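Long-range contacts in MgGH51 (Meripilus giganteus, PDB 6ZPY), which probably hydrolyses terminal alpha-L-arabinofuranosyl residues in arabinose-containing polysaccharides, as a family 51 glycoside hydrolase: residues 231-236 and 286-291; 357-362 and 388-393; 400-405 and 427-432; 433-438 and 447-452. All coordinates share one frame; numbering follows the deposited sequence.

Interaction 1. Residues 231-236 and 286-291. With AHR (alpha-L-arabinofuranose), chain F.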
loop_
_atom_site.group_PDB
_atom_site.type_symbol
_atom_site.label_atom_id
_atom_site.label_comp_id
_atom_site.label_asym_id
_atom_site.label_seq_id
_atom_site.Cartn_x
_atom_site.Cartn_y
_atom_site.Cartn_z
ATOM N N ASN A 231 -7.046 4.945 -8.066
ATOM C CA ASN A 231 -8.493 5.229 -8.113
ATOM C C ASN A 231 -9.030 5.665 -6.763
ATOM O O ASN A 231 -9.947 6.440 -6.723
ATOM C CB ASN A 231 -9.238 4.021 -8.618
ATOM C CG ASN A 231 -9.191 3.886 -10.111
ATOM O OD1 ASN A 231 -8.434 4.575 -10.788
ATOM N ND2 ASN A 231 -9.935 2.932 -10.626
ATOM N N ASN A 232 -8.485 5.107 -5.700
ATOM C CA ASN A 232 -9.038 5.362 -4.371
ATOM C C ASN A 232 -8.873 6.822 -3.956
ATOM O O ASN A 232 -9.512 7.247 -3.013
ATOM C CB ASN A 232 -8.416 4.492 -3.289
ATOM C CG ASN A 232 -9.383 4.181 -2.155
ATOM O OD1 ASN A 232 -10.533 3.768 -2.409
ATOM N ND2 ASN A 232 -8.916 4.396 -0.935
ATOM N N LEU A 233 -8.027 7.586 -4.662
ATOM C CA LEU A 233 -7.958 9.040 -4.452
ATOM C C LEU A 233 -9.243 9.711 -4.945
ATOM O O LEU A 233 -9.656 10.715 -4.348
ATOM C CB LEU A 233 -6.759 9.534 -5.258
ATOM C CG LEU A 233 -6.621 11.045 -5.402
ATOM C CD1 LEU A 233 -6.138 11.653 -4.099
ATOM C CD2 LEU A 233 -5.704 11.405 -6.566
ATOM N N GLU A 234 -9.778 9.215 -6.048
ATOM C CA GLU A 234 -10.670 9.999 -6.885
ATOM C C GLU A 234 -12.088 10.060 -6.337
ATOM O O GLU A 234 -12.744 11.059 -6.556
ATOM C CB GLU A 234 -10.640 9.477 -8.298
ATOM C CG GLU A 234 -9.327 9.763 -8.990
ATOM C CD GLU A 234 -9.240 9.120 -10.337
ATOM O OE1 GLU A 234 -9.583 9.787 -11.358
ATOM O OE2 GLU A 234 -8.817 7.986 -10.409
ATOM N N GLY A 235 -12.575 8.985 -5.714
ATOM C CA GLY A 235 -13.987 8.900 -5.358
ATOM C C GLY A 235 -14.796 8.553 -6.576
ATOM O O GLY A 235 -14.307 8.586 -7.721
ATOM N N GLN A 236 -16.061 8.238 -6.349
ATOM C CA GLN A 236 -17.013 8.010 -7.432
ATOM C C GLN A 236 -17.696 9.331 -7.797
ATOM O O GLN A 236 -18.244 9.446 -8.882
ATOM C CB GLN A 236 -18.036 6.956 -7.016
ATOM C CG GLN A 236 -17.483 5.567 -6.797
ATOM C CD GLN A 236 -16.724 5.043 -7.981
ATOM O OE1 GLN A 236 -15.541 4.668 -7.829
ATOM N NE2 GLN A 236 -17.379 5.068 -9.150
ATOM N N ILE A 286 5.565 10.299 -2.873
ATOM C CA ILE A 286 5.045 10.914 -4.107
ATOM C C ILE A 286 3.562 11.058 -3.850
ATOM O O ILE A 286 2.828 10.040 -3.882
ATOM C CB ILE A 286 5.357 10.117 -5.372
ATOM C CG1 ILE A 286 6.880 9.992 -5.562
ATOM C CG2 ILE A 286 4.688 10.758 -6.575
ATOM C CD1 ILE A 286 7.280 9.219 -6.792
ATOM N N MET A 287 3.166 12.233 -3.410
ATOM C CA MET A 287 1.816 12.416 -2.859
ATOM C C MET A 287 0.870 12.896 -3.920
ATOM O O MET A 287 1.173 13.932 -4.562
ATOM C CB MET A 287 1.816 13.354 -1.674
ATOM C CG MET A 287 0.467 13.441 -1.004
ATOM S SD MET A 287 0.501 14.457 0.492
ATOM C CE MET A 287 0.723 16.089 -0.218
ATOM N N ALA A 288 -0.260 12.242 -4.103
ATOM C CA ALA A 288 -1.272 12.739 -5.054
ATOM C C ALA A 288 -2.202 13.702 -4.341
ATOM O O ALA A 288 -2.495 13.580 -3.124
ATOM C CB ALA A 288 -2.062 11.611 -5.611
ATOM N N VAL A 289 -2.673 14.672 -5.118
ATOM C CA VAL A 289 -3.798 15.539 -4.733
ATOM C C VAL A 289 -4.931 15.326 -5.720
ATOM O O VAL A 289 -4.723 15.108 -6.923
ATOM C CB VAL A 289 -3.366 17.015 -4.654
ATOM C CG1 VAL A 289 -2.364 17.232 -3.548
ATOM C CG2 VAL A 289 -2.832 17.565 -5.975
ATOM N N TRP A 290 -6.118 15.396 -5.154
ATOM C CA TRP A 290 -7.343 15.328 -5.950
ATOM C C TRP A 290 -7.414 16.538 -6.862
ATOM O O TRP A 290 -7.074 17.644 -6.411
ATOM C CB TRP A 290 -8.523 15.242 -4.995
ATOM C CG TRP A 290 -9.773 14.884 -5.727
ATOM C CD1 TRP A 290 -10.154 13.625 -6.071
ATOM C CD2 TRP A 290 -10.829 15.755 -6.161
ATOM N NE1 TRP A 290 -11.369 13.653 -6.689
ATOM C CE2 TRP A 290 -11.792 14.946 -6.779
ATOM C CE3 TRP A 290 -11.068 17.130 -6.063
ATOM C CZ2 TRP A 290 -12.987 15.463 -7.267
ATOM C CZ3 TRP A 290 -12.254 17.632 -6.539
ATOM C CH2 TRP A 290 -13.200 16.806 -7.145
ATOM N N ALA A 291 -7.835 16.329 -8.083
ATOM C CA ALA A 291 -7.641 17.336 -9.137
ATOM C C ALA A 291 -8.933 17.727 -9.843
ATOM O O ALA A 291 -8.868 18.214 -10.964
ATOM C CB ALA A 291 -6.582 16.869 -10.104
HETATM O O5 AHR F . -3.668 -0.569 -9.608
HETATM C C5 AHR F . -5.124 -0.605 -9.831
HETATM C C4 AHR F . -5.754 0.554 -10.639
HETATM O O4 AHR F . -5.125 0.682 -11.949
HETATM C C3 AHR F . -5.480 1.914 -10.063
HETATM O O3 AHR F . -6.279 2.341 -8.983
HETATM C C2 AHR F . -5.636 2.871 -11.308
HETATM O O2 AHR F . -4.956 4.106 -11.027
HETATM C C1 AHR F . -5.208 2.015 -12.516
HETATM O O1 AHR F . -6.420 2.033 -13.325
#
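At the arabinofuranose pocket of the barrel, Leu233 and Glu234 of the short helical turn 231-234 settle on Ala288 and Trp290, at and just past the C-terminal end of strand 284-289. The polar link runs from indole to backbone. Trp290 NE1 donates to Glu234 O at 2.9 Å; the bond is bent (147° at the hydrogen), and the oxygen lies by the ring edge, 21° out of the indole plane. CG anti to the backbone N (chi1 -168°) carries the indole of Trp290 toward the turn, with its NE1-CD1 edge facing it. CD1 lies 3.4 Å from Leu233 O. Leu233 supplies the apolar link with both methyls: CD2 meets Ala288 CB at 3.8 Å, and CD1 lies more loosely, 4.4 Å from Trp290 CB. Ahead of this seat, Asn231 N donates to O3 of the sugar at 2.9 Å in a nearly straight bond, so the same turn that rests on the strand presents a backbone N-H to the ligand. The carboxylate of Glu234 serves another neighbour, OE2 accepting from Asn350 ND2. Around the contact, Arg241 makes a cation-pi interaction with Trp290, helix 306-320 covers Met287 and Val289, and strands 224-227 and 345-348 flank strand 284-289.

Interaction 2. Residues 357-362 and 388-393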
loop_
_atom_site.group_PDB
_atom_site.type_symbol
_atom_site.label_atom_id
_atom_site.label_comp_id
_atom_site.label_asym_id
_atom_site.label_seq_id
_atom_site.Cartn_x
_atom_site.Cartn_y
_atom_site.Cartn_z
ATOM N N GLY A 357 -10.244 15.945 -21.566
ATOM C CA GLY A 357 -10.947 17.159 -22.001
ATOM C C GLY A 357 -10.775 18.271 -21.011
ATOM O O GLY A 357 -10.500 19.439 -21.430
ATOM N N SER A 358 -10.915 17.966 -19.736
ATOM C CA SER A 358 -10.901 18.979 -18.663
ATOM C C SER A 358 -9.536 19.087 -17.971
ATOM O O SER A 358 -9.258 20.100 -17.355
ATOM C CB SER A 358 -11.978 18.694 -17.642
ATOM O OG SER A 358 -11.645 17.513 -16.915
ATOM N N TYR A 359 -8.684 18.089 -18.105
ATOM C CA TYR A 359 -7.406 18.128 -17.420
ATOM C C TYR A 359 -6.608 19.366 -17.801
ATOM O O TYR A 359 -5.955 19.919 -16.940
ATOM C CB TYR A 359 -6.554 16.894 -17.659
ATOM C CG TYR A 359 -5.439 16.755 -16.651
ATOM C CD1 TYR A 359 -5.710 16.598 -15.288
ATOM C CD2 TYR A 359 -4.133 16.668 -17.055
ATOM C CE1 TYR A 359 -4.703 16.338 -14.390
ATOM C CE2 TYR A 359 -3.109 16.419 -16.159
ATOM C CZ TYR A 359 -3.384 16.192 -14.821
ATOM O OH TYR A 359 -2.371 15.828 -13.979
ATOM N N PRO A 360 -6.626 19.880 -19.060
ATOM C CA PRO A 360 -5.785 21.057 -19.301
ATOM C C PRO A 360 -6.082 22.211 -18.335
ATOM O O PRO A 360 -5.179 22.826 -17.802
ATOM C CB PRO A 360 -6.078 21.391 -20.746
ATOM C CG PRO A 360 -6.373 20.029 -21.361
ATOM C CD PRO A 360 -7.176 19.311 -20.287
ATOM N N TYR A 361 -7.357 22.512 -18.081
ATOM C CA TYR A 361 -7.642 23.617 -17.147
ATOM C C TYR A 361 -7.434 23.192 -15.710
ATOM O O TYR A 361 -7.077 24.007 -14.903
ATOM C CB TYR A 361 -9.003 24.274 -17.411
ATOM C CG TYR A 361 -10.236 23.534 -17.004
ATOM C CD1 TYR A 361 -10.592 23.363 -15.679
ATOM C CD2 TYR A 361 -11.059 23.016 -17.961
ATOM C CE1 TYR A 361 -11.754 22.698 -15.350
ATOM C CE2 TYR A 361 -12.230 22.334 -17.655
ATOM C CZ TYR A 361 -12.573 22.184 -16.331
ATOM O OH TYR A 361 -13.715 21.477 -16.016
ATOM N N ARG A 362 -7.694 21.922 -15.397
ATOM C CA ARG A 362 -7.504 21.491 -13.982
ATOM C C ARG A 362 -6.006 21.518 -13.667
ATOM O O ARG A 362 -5.608 22.049 -12.640
ATOM C CB ARG A 362 -8.169 20.126 -13.824
ATOM C CG ARG A 362 -9.664 20.216 -13.977
ATOM C CD ARG A 362 -10.374 18.868 -13.715
ATOM N NE ARG A 362 -10.051 17.832 -14.673
ATOM C CZ ARG A 362 -9.334 16.717 -14.421
ATOM N NH1 ARG A 362 -8.727 16.545 -13.268
ATOM N NH2 ARG A 362 -9.254 15.782 -15.349
ATOM N N PRO A 388 -3.266 15.457 -24.059
ATOM C CA PRO A 388 -3.210 16.813 -24.617
ATOM C C PRO A 388 -1.979 17.610 -24.191
ATOM O O PRO A 388 -1.291 17.305 -23.256
ATOM C CB PRO A 388 -4.472 17.474 -24.033
ATOM C CG PRO A 388 -4.624 16.776 -22.683
ATOM C CD PRO A 388 -4.280 15.339 -23.014
ATOM N N VAL A 389 -1.786 18.720 -24.888
ATOM C CA VAL A 389 -0.673 19.639 -24.537
ATOM C C VAL A 389 -1.097 20.430 -23.308
ATOM O O VAL A 389 -2.146 21.112 -23.314
ATOM C CB VAL A 389 -0.331 20.559 -25.710
ATOM C CG1 VAL A 389 0.790 21.545 -25.348
ATOM C CG2 VAL A 389 0.011 19.719 -26.918
ATOM N N LEU A 390 -0.303 20.321 -22.284
ATOM C CA LEU A 390 -0.591 21.015 -21.041
ATOM C C LEU A 390 0.229 22.295 -20.890
ATOM O O LEU A 390 1.365 22.374 -21.370
ATOM C CB LEU A 390 -0.309 20.080 -19.878
ATOM C CG LEU A 390 -1.117 18.778 -19.870
ATOM C CD1 LEU A 390 -0.742 17.916 -18.660
ATOM C CD2 LEU A 390 -2.609 19.109 -19.822
ATOM N N SER A 391 -0.317 23.189 -20.108
ATOM C CA SER A 391 0.287 24.470 -19.692
ATOM C C SER A 391 0.007 24.613 -18.211
ATOM O O SER A 391 -1.148 24.545 -17.817
ATOM C CB SER A 391 -0.305 25.604 -20.438
ATOM O OG SER A 391 0.211 26.841 -19.945
ATOM N N PRO A 392 1.014 24.832 -17.347
ATOM C CA PRO A 392 2.420 24.825 -17.754
ATOM C C PRO A 392 2.919 23.470 -18.237
ATOM O O PRO A 392 2.337 22.426 -17.944
ATOM C CB PRO A 392 3.163 25.172 -16.468
ATOM C CG PRO A 392 2.190 24.830 -15.352
ATOM C CD PRO A 392 0.802 25.037 -15.903
ATOM N N VAL A 393 3.997 23.502 -18.974
ATOM C CA VAL A 393 4.653 22.313 -19.536
ATOM C C VAL A 393 4.998 21.410 -18.355
ATOM O O VAL A 393 5.667 21.833 -17.433
ATOM C CB VAL A 393 5.921 22.697 -20.301
ATOM C CG1 VAL A 393 6.720 21.447 -20.640
ATOM C CG2 VAL A 393 5.586 23.494 -21.562
HETATM O O HOH W 1 -3.114 22.934 -19.668
#
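Leu390 fits between Tyr359 and Pro360 at the start of helix 359-373, and with Tyr359 and Leu390 both buried this is the close-packed half of the contact. Its CD1 comes to the edge of the Tyr359 ring, near the ring plane, 3.8 Å from CE2, and the two side chains cross at about a right angle. The other methyl, CD2, rests 3.8 Å from Pro360 CA. A chi1 of -59° sets CG beside the backbone N, and the fork of Leu390 ends nearer the helix than its CB suggests. The phenol of Tyr359 is fixed farther in, OH being hydrogen-bonded to Val348 O and Thr382 N. The other half is more open to solvent: Pro360 and Pro388 are partly exposed, and Ser391 is exposed. Pro360 CG and Pro388 CG touch at 3.9 Å, and Pro388 follows a cis peptide bond. Water 1 bridges the two backbones, donating to Pro360 O at 2.8 Å and accepting from Ser391 N at 2.8 Å. Val389 and Val393 touch N-acetylglucosamine residues. Direct holding between the two segments is thus by carbon surfaces, which implies joining mainly through apolar burial, with a water relaying the polar link; farther along the helix, Trp363 NE1 donates directly to Pro392 O.

Interaction 3. Residues 400-405 and 427-432. With AHR (alpha-L-arabinofuranose), chain F.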
loop_
_atom_site.group_PDB
_atom_site.type_symbol
_atom_site.label_atom_id
_atom_site.label_comp_id
_atom_site.label_asym_id
_atom_site.label_seq_id
_atom_site.Cartn_x
_atom_site.Cartn_y
_atom_site.Cartn_z
ATOM N N HIS A 400 1.396 4.700 -16.830
ATOM C CA HIS A 400 0.903 3.410 -16.325
ATOM C C HIS A 400 0.760 2.426 -17.469
ATOM O O HIS A 400 0.252 2.803 -18.526
ATOM C CB HIS A 400 -0.495 3.546 -15.705
ATOM C CG HIS A 400 -0.576 4.476 -14.568
ATOM N ND1 HIS A 400 -1.783 4.844 -13.960
ATOM C CD2 HIS A 400 0.375 5.172 -13.924
ATOM C CE1 HIS A 400 -1.535 5.703 -12.988
ATOM N NE2 HIS A 400 -0.224 5.913 -12.940
ATOM N N VAL A 401 1.113 1.167 -17.221
ATOM C CA VAL A 401 0.866 0.109 -18.209
ATOM C C VAL A 401 0.632 -1.225 -17.518
ATOM O O VAL A 401 1.415 -1.647 -16.696
ATOM C CB VAL A 401 1.959 0.016 -19.277
ATOM C CG1 VAL A 401 3.299 -0.378 -18.706
ATOM C CG2 VAL A 401 1.540 -0.961 -20.356
ATOM N N TYR A 402 -0.472 -1.822 -17.920
ATOM C CA TYR A 402 -0.853 -3.203 -17.566
ATOM C C TYR A 402 -0.894 -3.999 -18.854
ATOM O O TYR A 402 -1.596 -3.590 -19.786
ATOM C CB TYR A 402 -2.180 -3.180 -16.845
ATOM C CG TYR A 402 -2.131 -2.465 -15.528
ATOM C CD1 TYR A 402 -1.517 -3.007 -14.419
ATOM C CD2 TYR A 402 -2.660 -1.203 -15.397
ATOM C CE1 TYR A 402 -1.522 -2.363 -13.199
ATOM C CE2 TYR A 402 -2.619 -0.516 -14.201
ATOM C CZ TYR A 402 -2.082 -1.111 -13.086
ATOM O OH TYR A 402 -2.069 -0.473 -11.899
ATOM N N GLN A 403 -0.067 -5.027 -18.949
ATOM C CA GLN A 403 0.156 -5.695 -20.243
ATOM C C GLN A 403 0.545 -7.153 -19.992
ATOM O O GLN A 403 0.534 -7.611 -18.853
ATOM C CB GLN A 403 1.182 -4.899 -21.053
ATOM C CG GLN A 403 0.575 -4.126 -22.204
ATOM C CD GLN A 403 -0.057 -4.988 -23.277
ATOM O OE1 GLN A 403 0.121 -6.209 -23.343
ATOM N NE2 GLN A 403 -0.739 -4.321 -24.211
ATOM N N THR A 404 0.903 -7.832 -21.034
ATOM C CA THR A 404 1.290 -9.262 -20.965
ATOM C C THR A 404 2.761 -9.307 -20.592
ATOM O O THR A 404 3.512 -8.356 -20.820
ATOM C CB THR A 404 1.075 -9.978 -22.300
ATOM O OG1 THR A 404 1.967 -9.388 -23.254
ATOM C CG2 THR A 404 -0.362 -9.936 -22.769
ATOM N N PRO A 405 3.222 -10.445 -20.060
ATOM C CA PRO A 405 4.643 -10.599 -19.776
ATOM C C PRO A 405 5.489 -10.331 -21.027
ATOM O O PRO A 405 6.534 -9.680 -20.949
ATOM C CB PRO A 405 4.742 -12.062 -19.299
ATOM C CG PRO A 405 3.394 -12.294 -18.644
ATOM C CD PRO A 405 2.398 -11.526 -19.492
ATOM N N GLU A 427 7.079 5.689 -13.835
ATOM C CA GLU A 427 6.252 4.541 -14.249
ATOM C C GLU A 427 5.457 4.155 -12.991
ATOM O O GLU A 427 5.861 3.239 -12.266
ATOM C CB GLU A 427 7.102 3.408 -14.751
ATOM C CG GLU A 427 6.280 2.428 -15.547
ATOM C CD GLU A 427 6.090 2.775 -17.005
ATOM O OE1 GLU A 427 6.735 3.728 -17.489
ATOM O OE2 GLU A 427 5.335 2.047 -17.695
ATOM N N GLY A 428 4.379 4.867 -12.714
ATOM C CA GLY A 428 3.810 4.840 -11.369
ATOM C C GLY A 428 2.928 3.631 -11.140
ATOM O O GLY A 428 2.597 3.369 -9.972
ATOM N N GLU A 429 2.527 2.967 -12.200
ATOM C CA GLU A 429 1.833 1.674 -12.124
ATOM C C GLU A 429 2.252 0.833 -13.306
ATOM O O GLU A 429 2.105 1.263 -14.444
ATOM C CB GLU A 429 0.312 1.854 -12.224
ATOM C CG GLU A 429 -0.283 2.660 -11.108
ATOM C CD GLU A 429 -1.769 2.912 -11.233
ATOM O OE1 GLU A 429 -2.460 2.094 -11.895
ATOM O OE2 GLU A 429 -2.211 3.916 -10.669
ATOM N N TYR A 430 2.802 -0.332 -13.058
ATOM C CA TYR A 430 2.972 -1.314 -14.132
ATOM C C TYR A 430 2.875 -2.711 -13.533
ATOM O O TYR A 430 3.248 -2.905 -12.349
ATOM C CB TYR A 430 4.282 -1.093 -14.876
ATOM C CG TYR A 430 5.538 -1.311 -14.074
ATOM C CD1 TYR A 430 6.021 -0.355 -13.210
ATOM C CD2 TYR A 430 6.280 -2.464 -14.218
ATOM C CE1 TYR A 430 7.171 -0.561 -12.462
ATOM C CE2 TYR A 430 7.422 -2.697 -13.472
ATOM C CZ TYR A 430 7.890 -1.739 -12.604
ATOM O OH TYR A 430 9.066 -1.983 -11.961
ATOM N N ALA A 431 2.475 -3.639 -14.372
ATOM C CA ALA A 431 2.432 -5.069 -14.002
ATOM C C ALA A 431 2.103 -5.847 -15.248
ATOM O O ALA A 431 1.295 -5.378 -16.078
ATOM C CB ALA A 431 1.426 -5.382 -12.900
ATOM N N ALA A 432 2.657 -7.049 -15.350
ATOM C CA ALA A 432 2.226 -8.028 -16.329
ATOM C C ALA A 432 1.072 -8.815 -15.703
ATOM O O ALA A 432 1.278 -9.473 -14.691
ATOM C CB ALA A 432 3.403 -8.872 -16.740
HETATM O O5 AHR F . -3.668 -0.569 -9.608
HETATM C C5 AHR F . -5.124 -0.605 -9.831
HETATM C C4 AHR F . -5.754 0.554 -10.639
HETATM O O4 AHR F . -5.125 0.682 -11.949
HETATM C C3 AHR F . -5.480 1.914 -10.063
HETATM O O3 AHR F . -6.279 2.341 -8.983
HETATM C C2 AHR F . -5.636 2.871 -11.308
HETATM O O2 AHR F . -4.956 4.106 -11.027
HETATM C C1 AHR F . -5.208 2.015 -12.516
HETATM O O1 AHR F . -6.420 2.033 -13.325
#
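Glu429 and His400 stack where strands 396-403 and 424-432 run parallel, neighbours in a beta-alpha-beta unit of the (beta/alpha)8 barrel. Val401 N donates to Glu429 O at 3.0 Å, and the pairing continues through Ala431 N to Val401 O and Gln403 N to Ala431 O. The side chain of Glu429 can be followed outward from this backbone. CB lies 3.6 Å from His400 CG and 3.3 Å from Tyr402 OH. With CG anti to the carbonyl carbon (chi1 -62°), the chain rises over the imidazole: CG makes a CH-pi contact 3.7 Å from the ring centroid, almost on its normal, and CD sits above the same face, shifted toward the rim. Ring and carboxylate planes differ by 22°. At the tip the two oxygens diverge. OE2 accepts from O2 of the arabinofuranose at 2.8 Å and forms a salt bridge with Arg226. OE1, whose position is less certain, accepts from Tyr402 OH at the phenol edge. His400 is held at its two nitrogens, NE2 by Asp398 and ND1 by Glu351, which also bonds the sugar; this fixes the ring on which Glu429 lies. In clan GH-A barrels a glutamate at the end of the seventh strand acts as nucleophile; the placement of Glu429 is consistent with that role. Tyr402 OH in turn accepts from O5 of the sugar at 2.8 Å.

Interaction 4. Residues 433-438 and 447-452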
loop_
_atom_site.group_PDB
_atom_site.type_symbol
_atom_site.label_atom_id
_atom_site.label_comp_id
_atom_site.label_asym_id
_atom_site.label_seq_id
_atom_site.Cartn_x
_atom_site.Cartn_y
_atom_site.Cartn_z
ATOM N N ILE A 433 -0.127 -8.591 -16.212
ATOM C CA ILE A 433 -1.348 -8.996 -15.482
ATOM C C ILE A 433 -2.047 -10.186 -16.107
ATOM O O ILE A 433 -2.933 -10.758 -15.461
ATOM C CB ILE A 433 -2.317 -7.831 -15.357
ATOM C CG1 ILE A 433 -2.944 -7.418 -16.678
ATOM C CG2 ILE A 433 -1.663 -6.716 -14.611
ATOM C CD1 ILE A 433 -4.188 -6.574 -16.457
ATOM N N SER A 434 -1.720 -10.539 -17.316
ATOM C CA SER A 434 -2.480 -11.523 -18.086
ATOM C C SER A 434 -1.594 -12.073 -19.186
ATOM O O SER A 434 -0.779 -11.310 -19.718
ATOM C CB SER A 434 -3.690 -10.858 -18.718
ATOM O OG SER A 434 -4.404 -11.783 -19.506
ATOM N N THR A 435 -1.848 -13.305 -19.599
ATOM C CA THR A 435 -1.206 -13.854 -20.805
ATOM C C THR A 435 -2.088 -13.649 -22.035
ATOM O O THR A 435 -1.670 -14.044 -23.109
ATOM C CB THR A 435 -0.850 -15.320 -20.596
ATOM O OG1 THR A 435 -2.015 -16.008 -20.173
ATOM C CG2 THR A 435 0.267 -15.465 -19.590
ATOM N N ASN A 436 -3.242 -13.025 -21.868
ATOM C CA ASN A 436 -4.215 -12.874 -22.962
ATOM C C ASN A 436 -4.214 -11.434 -23.442
ATOM O O ASN A 436 -4.902 -10.621 -22.856
ATOM C CB ASN A 436 -5.588 -13.289 -22.477
ATOM C CG ASN A 436 -6.583 -13.315 -23.603
ATOM O OD1 ASN A 436 -6.291 -12.885 -24.722
ATOM N ND2 ASN A 436 -7.771 -13.789 -23.274
ATOM N N ALA A 437 -3.518 -11.164 -24.536
ATOM C CA ALA A 437 -3.405 -9.805 -25.102
ATOM C C ALA A 437 -4.797 -9.282 -25.493
ATOM O O ALA A 437 -4.976 -8.076 -25.505
ATOM C CB ALA A 437 -2.484 -9.839 -26.292
ATOM N N ASN A 438 -5.728 -10.183 -25.825
ATOM C CA ASN A 438 -7.100 -9.867 -26.324
ATOM C C ASN A 438 -8.031 -9.505 -25.165
ATOM O O ASN A 438 -9.106 -9.021 -25.437
ATOM C CB ASN A 438 -7.692 -11.046 -27.097
ATOM C CG ASN A 438 -6.790 -11.575 -28.196
ATOM O OD1 ASN A 438 -6.343 -10.793 -29.036
ATOM N ND2 ASN A 438 -6.594 -12.888 -28.244
ATOM N N GLY A 447 -6.991 -15.970 -18.826
ATOM C CA GLY A 447 -5.547 -15.688 -18.895
ATOM C C GLY A 447 -5.077 -14.669 -17.866
ATOM O O GLY A 447 -3.862 -14.463 -17.757
ATOM N N ARG A 448 -5.981 -14.085 -17.075
ATOM C CA ARG A 448 -5.592 -13.129 -16.033
ATOM C C ARG A 448 -4.793 -13.892 -14.964
ATOM O O ARG A 448 -5.138 -15.052 -14.628
ATOM C CB ARG A 448 -6.842 -12.516 -15.416
ATOM C CG ARG A 448 -6.534 -11.483 -14.361
ATOM C CD ARG A 448 -6.226 -10.162 -14.984
ATOM N NE ARG A 448 -6.204 -9.041 -14.044
ATOM C CZ ARG A 448 -7.222 -8.226 -13.781
ATOM N NH1 ARG A 448 -8.378 -8.373 -14.425
ATOM N NH2 ARG A 448 -7.044 -7.222 -12.943
ATOM N N LEU A 449 -3.740 -13.298 -14.457
ATOM C CA LEU A 449 -2.870 -13.949 -13.449
ATOM C C LEU A 449 -3.489 -13.733 -12.091
ATOM O O LEU A 449 -3.692 -12.599 -11.685
ATOM C CB LEU A 449 -1.467 -13.351 -13.529
ATOM C CG LEU A 449 -0.736 -13.610 -14.853
ATOM C CD1 LEU A 449 0.665 -13.057 -14.771
ATOM C CD2 LEU A 449 -0.736 -15.077 -15.234
ATOM N N ALA A 450 -3.754 -14.823 -11.396
ATOM C CA ALA A 450 -4.215 -14.732 -10.003
ATOM C C ALA A 450 -3.108 -14.231 -9.092
ATOM O O ALA A 450 -3.388 -13.614 -8.111
ATOM C CB ALA A 450 -4.683 -16.091 -9.557
ATOM N N PHE A 451 -1.880 -14.595 -9.419
ATOM C CA PHE A 451 -0.655 -14.192 -8.693
ATOM C C PHE A 451 0.402 -13.983 -9.737
ATOM O O PHE A 451 0.354 -14.600 -10.786
ATOM C CB PHE A 451 -0.187 -15.259 -7.696
ATOM C CG PHE A 451 -1.167 -15.503 -6.584
ATOM C CD1 PHE A 451 -1.207 -14.655 -5.500
ATOM C CD2 PHE A 451 -2.007 -16.602 -6.609
ATOM C CE1 PHE A 451 -2.130 -14.841 -4.481
ATOM C CE2 PHE A 451 -2.920 -16.799 -5.576
ATOM C CZ PHE A 451 -2.987 -15.921 -4.527
ATOM N N PRO A 452 1.386 -13.119 -9.445
ATOM C CA PRO A 452 2.519 -13.014 -10.347
ATOM C C PRO A 452 3.124 -14.399 -10.582
ATOM O O PRO A 452 3.105 -15.275 -9.691
ATOM C CB PRO A 452 3.475 -12.088 -9.605
ATOM C CG PRO A 452 2.563 -11.266 -8.734
ATOM C CD PRO A 452 1.539 -12.290 -8.240
HETATM O O HOH W 2 -2.407 -17.186 -17.776
#
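The guanidinium of Arg448 carries Ile433 CD1 over one face, 4.0 Å from NE, and also makes a cation-pi interaction with Trp491. Its N-H groups are used too: NE donates to Thr492 O and NH1 to Gly442 O, which pins the flat group in position. The chain first runs directly away from the backbone N (chi1 -178°) and then bends at chi2, a course that lays CD 3.4 Å from Ile433 O. That same oxygen accepts from Leu449 N at 2.8 Å in a nearly straight bond, so the carbonyl is gripped from the backbone and flanked by arginine methylene. Two residues on, Thr435 N donates to Gly447 O at 3.0 Å, the donor standing 42° out of the carbonyl plane; water 2 also donates to Gly447 O and bonds Thr435 OG1. Between these links Ser434 forms an ST turn, its OG accepting from Asn436 N at 2.9 Å, while its own N is buried and has no partner. These bonds close the long loop between strand 424-432 and helix 454-469 upon itself. Gln455 and Ser456 of that helix touch Thr435 and Leu449, Pro493 lies against Ile433, and farther along Pro452 packs on helix 507-517.

How the interactions relate
Interactions 1 and 3 face the same arabinofuranose from different parts of the barrel: their centres are 19 Å apart and their nearest atoms about 6 Å, and the sugar bonds to both. Glu23, Asn350 and Glu351 add further hydrogen bonds to it. The centre of interaction 2 is 17 Å from that of interaction 1, and the two meet where Arg362 NH1 approaches Ala291 O at 2.8 Å, probably a hydrogen bond. Interaction 4 continues interaction 3 along the chain: Gln403 O and Ile433 N are 2.9 Å apart, and the Arg448 side chain comes to about 8 Å from the ligand. The Tyr359 side chain of interaction 2 remains about 12 Å from it.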